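Local coordinates for protein nucleoside kinase (Methanococcus jannaschii, PDB 2C49) that phosphorylates a broad range of nucleosides to their monophosphates, with ATP as the best phosphate donor and highest activity toward inosine, guanosine and cytidine, at residues R38-G43 against C283-P288. Numbering follows the deposited sequence.
Sequences RKYYGG and CQTNLP. With ADN (adenosine), chain C.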
loop_
_atom_site.group_PDB
_atom_site.type_symbol
_atom_site.label_atom_id
_atom_site.label_comp_id
_atom_site.label_asym_id
_atom_site.label_seq_id
_atom_site.Cartn_x
_atom_site.Cartn_y
_atom_site.Cartn_z
ATOM N N ARG A 38 7.909 4.889 -1.741
ATOM C CA ARG A 38 7.816 6.257 -1.351
ATOM C C ARG A 38 6.437 6.772 -1.763
ATOM O O ARG A 38 5.915 6.339 -2.779
ATOM C CB ARG A 38 8.796 7.048 -2.205
ATOM C CG ARG A 38 9.802 7.926 -1.499
ATOM C CD ARG A 38 10.183 9.032 -2.473
ATOM N NE ARG A 38 9.088 9.958 -2.671
ATOM C CZ ARG A 38 9.245 11.270 -2.650
ATOM N NH1 ARG A 38 10.443 11.802 -2.457
ATOM N NH2 ARG A 38 8.193 12.065 -2.841
ATOM N N LYS A 39 5.839 7.665 -0.992
ATOM C CA LYS A 39 4.553 8.230 -1.406
ATOM C C LYS A 39 4.822 9.486 -2.179
ATOM O O LYS A 39 5.755 10.227 -1.856
ATOM C CB LYS A 39 3.663 8.595 -0.222
ATOM C CG LYS A 39 3.258 7.439 0.713
ATOM C CD LYS A 39 2.504 7.982 1.931
ATOM C CE LYS A 39 2.193 6.866 2.956
ATOM N NZ LYS A 39 3.463 6.391 3.665
ATOM N N TYR A 40 4.008 9.720 -3.205
ATOM C CA TYR A 40 4.112 10.923 -4.040
ATOM C C TYR A 40 2.823 11.717 -3.981
ATOM O O TYR A 40 1.743 11.129 -3.847
ATOM C CB TYR A 40 4.347 10.510 -5.482
ATOM C CG TYR A 40 5.642 9.768 -5.659
ATOM C CD1 TYR A 40 5.708 8.375 -5.470
ATOM C CD2 TYR A 40 6.801 10.448 -5.976
ATOM C CE1 TYR A 40 6.911 7.692 -5.650
ATOM C CE2 TYR A 40 8.020 9.762 -6.144
ATOM C CZ TYR A 40 8.054 8.391 -5.974
ATOM O OH TYR A 40 9.234 7.721 -6.135
ATOM N N TYR A 41 2.954 13.042 -4.063
ATOM C CA TYR A 41 1.829 13.929 -4.222
ATOM C C TYR A 41 1.102 13.563 -5.530
ATOM O O TYR A 41 1.719 13.434 -6.575
ATOM C CB TYR A 41 2.297 15.389 -4.205
ATOM C CG TYR A 41 2.989 15.836 -2.903
ATOM C CD1 TYR A 41 4.074 16.700 -2.934
ATOM C CD2 TYR A 41 2.526 15.405 -1.657
ATOM C CE1 TYR A 41 4.712 17.128 -1.735
ATOM C CE2 TYR A 41 3.133 15.813 -0.467
ATOM C CZ TYR A 41 4.226 16.689 -0.517
ATOM O OH TYR A 41 4.831 17.091 0.640
ATOM N N GLY A 42 -0.205 13.346 -5.431
ATOM C CA GLY A 42 -1.003 12.765 -6.497
ATOM C C GLY A 42 -2.453 13.211 -6.458
ATOM O O GLY A 42 -2.769 14.222 -5.818
ATOM N N GLY A 43 -3.322 12.438 -7.120
ATOM C CA GLY A 43 -4.721 12.779 -7.291
ATOM C C GLY A 43 -4.844 13.640 -8.546
ATOM O O GLY A 43 -4.179 14.676 -8.655
ATOM N N CYS A 283 3.556 12.010 -10.231
ATOM C CA CYS A 283 2.812 12.833 -11.201
ATOM C C CYS A 283 3.143 14.302 -11.237
ATOM O O CYS A 283 2.805 14.972 -12.199
ATOM C CB CYS A 283 1.315 12.694 -10.971
ATOM S SG CYS A 283 0.690 11.059 -11.365
ATOM N N GLN A 284 3.729 14.828 -10.168
ATOM C CA GLN A 284 4.046 16.252 -10.071
ATOM C C GLN A 284 5.547 16.537 -9.977
ATOM O O GLN A 284 5.944 17.695 -9.852
ATOM C CB GLN A 284 3.376 16.834 -8.835
ATOM C CG GLN A 284 1.822 16.722 -8.865
ATOM C CD GLN A 284 1.206 17.091 -7.565
ATOM O OE1 GLN A 284 1.788 17.856 -6.789
ATOM N NE2 GLN A 284 0.014 16.533 -7.293
ATOM N N THR A 285 6.369 15.497 -9.995
ATOM C CA THR A 285 7.818 15.664 -9.831
ATOM C C THR A 285 8.477 16.546 -10.904
ATOM O O THR A 285 9.225 17.478 -10.568
ATOM C CB THR A 285 8.519 14.303 -9.744
ATOM O OG1 THR A 285 7.950 13.529 -8.672
ATOM C CG2 THR A 285 9.988 14.468 -9.335
ATOM N N ASN A 286 8.260 16.224 -12.177
ATOM C CA ASN A 286 8.937 16.969 -13.263
ATOM C C ASN A 286 7.988 17.820 -14.096
ATOM O O ASN A 286 8.161 17.919 -15.316
ATOM C CB ASN A 286 9.751 16.043 -14.188
ATOM C CG ASN A 286 10.909 16.771 -14.920
ATOM O OD1 ASN A 286 11.130 16.575 -16.138
ATOM N ND2 ASN A 286 11.657 17.597 -14.180
ATOM N N LEU A 287 7.002 18.441 -13.454
ATOM C CA LEU A 287 6.135 19.394 -14.147
ATOM C C LEU A 287 6.953 20.613 -14.626
ATOM O O LEU A 287 7.735 21.200 -13.852
ATOM C CB LEU A 287 4.936 19.797 -13.276
ATOM C CG LEU A 287 3.853 18.706 -13.078
ATOM C CD1 LEU A 287 2.956 19.093 -11.906
ATOM C CD2 LEU A 287 2.986 18.505 -14.333
ATOM N N PRO A 288 6.825 20.947 -15.911
ATOM C CA PRO A 288 7.695 21.965 -16.522
ATOM C C PRO A 288 7.074 23.370 -16.518
ATOM O O PRO A 288 5.872 23.500 -16.399
ATOM C CB PRO A 288 7.837 21.466 -17.964
ATOM C CG PRO A 288 6.489 20.745 -18.233
ATOM C CD PRO A 288 5.883 20.361 -16.882
HETATM O "O5'" ADN C . -4.168 10.501 -13.074
HETATM C "C5'" ADN C . -3.141 9.920 -12.272
HETATM C "C4'" ADN C . -3.652 9.974 -10.829
HETATM O "O4'" ADN C . -4.907 9.318 -10.656
HETATM C "C3'" ADN C . -2.756 9.628 -9.619
HETATM O "O3'" ADN C . -2.084 10.722 -8.998
HETATM C "C2'" ADN C . -3.654 8.859 -8.631
HETATM O "O2'" ADN C . -3.858 9.516 -7.383
HETATM C "C1'" ADN C . -5.012 8.799 -9.329
HETATM N N9 ADN C . -5.699 7.529 -9.320
HETATM C C8 ADN C . -5.194 6.287 -9.522
HETATM N N7 ADN C . -6.200 5.359 -9.476
HETATM C C5 ADN C . -7.348 6.015 -9.289
HETATM C C6 ADN C . -8.784 5.769 -9.124
HETATM N N6 ADN C . -9.199 4.518 -9.210
HETATM N N1 ADN C . -9.655 6.784 -8.902
HETATM C C2 ADN C . -9.274 8.082 -8.847
HETATM N N3 ADN C . -7.988 8.435 -9.001
HETATM C C4 ADN C . -7.003 7.409 -9.193
HETATM O O HOH W 1 4.248 13.646 -7.694
HETATM O O HOH W 2 2.056 11.120 -8.019
#
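With CG anti to its own carbonyl carbon (chi1 -61°) and the chain extended beyond it (chi2 171°), Q284 lays its amide alongside the backbone of Y41, whose ring, also turned beside its own N (chi1 -61°), leads away to stack on Y74. OE1 of Q284 lies 3.6 Å from CB of Y41. The amide finds its polar partners elsewhere: OE1 accepts from Y77, while NE2 bonds to Y74 and to OD1 of the substrate-binding N47. With only a methyl group here, as in alanine, the Y77 hydroxyl and N47 OD1 would probably lose this partner, and CB of Y41 its packing.

The two backbones are bridged by water, a worked example of solvent used as structure. Y41 O accepts from one water at 2.8 Å, which takes the N-H of Q284, and from a second at 2.7 Å, which takes that of C283. Beyond it, N of G43 donates to O3' of adenosine at 2.8 Å and more weakly to O2'. C283 SG approaches the same O3' at 3.7 Å, and a beta carbon at G42 would probably clash with that oxygen. Such a glycine pair, leading from a lid strand into helix 44-54, is characteristic of the sugar-binding site of PfkB-family kinases, here holding the nucleoside's ribose.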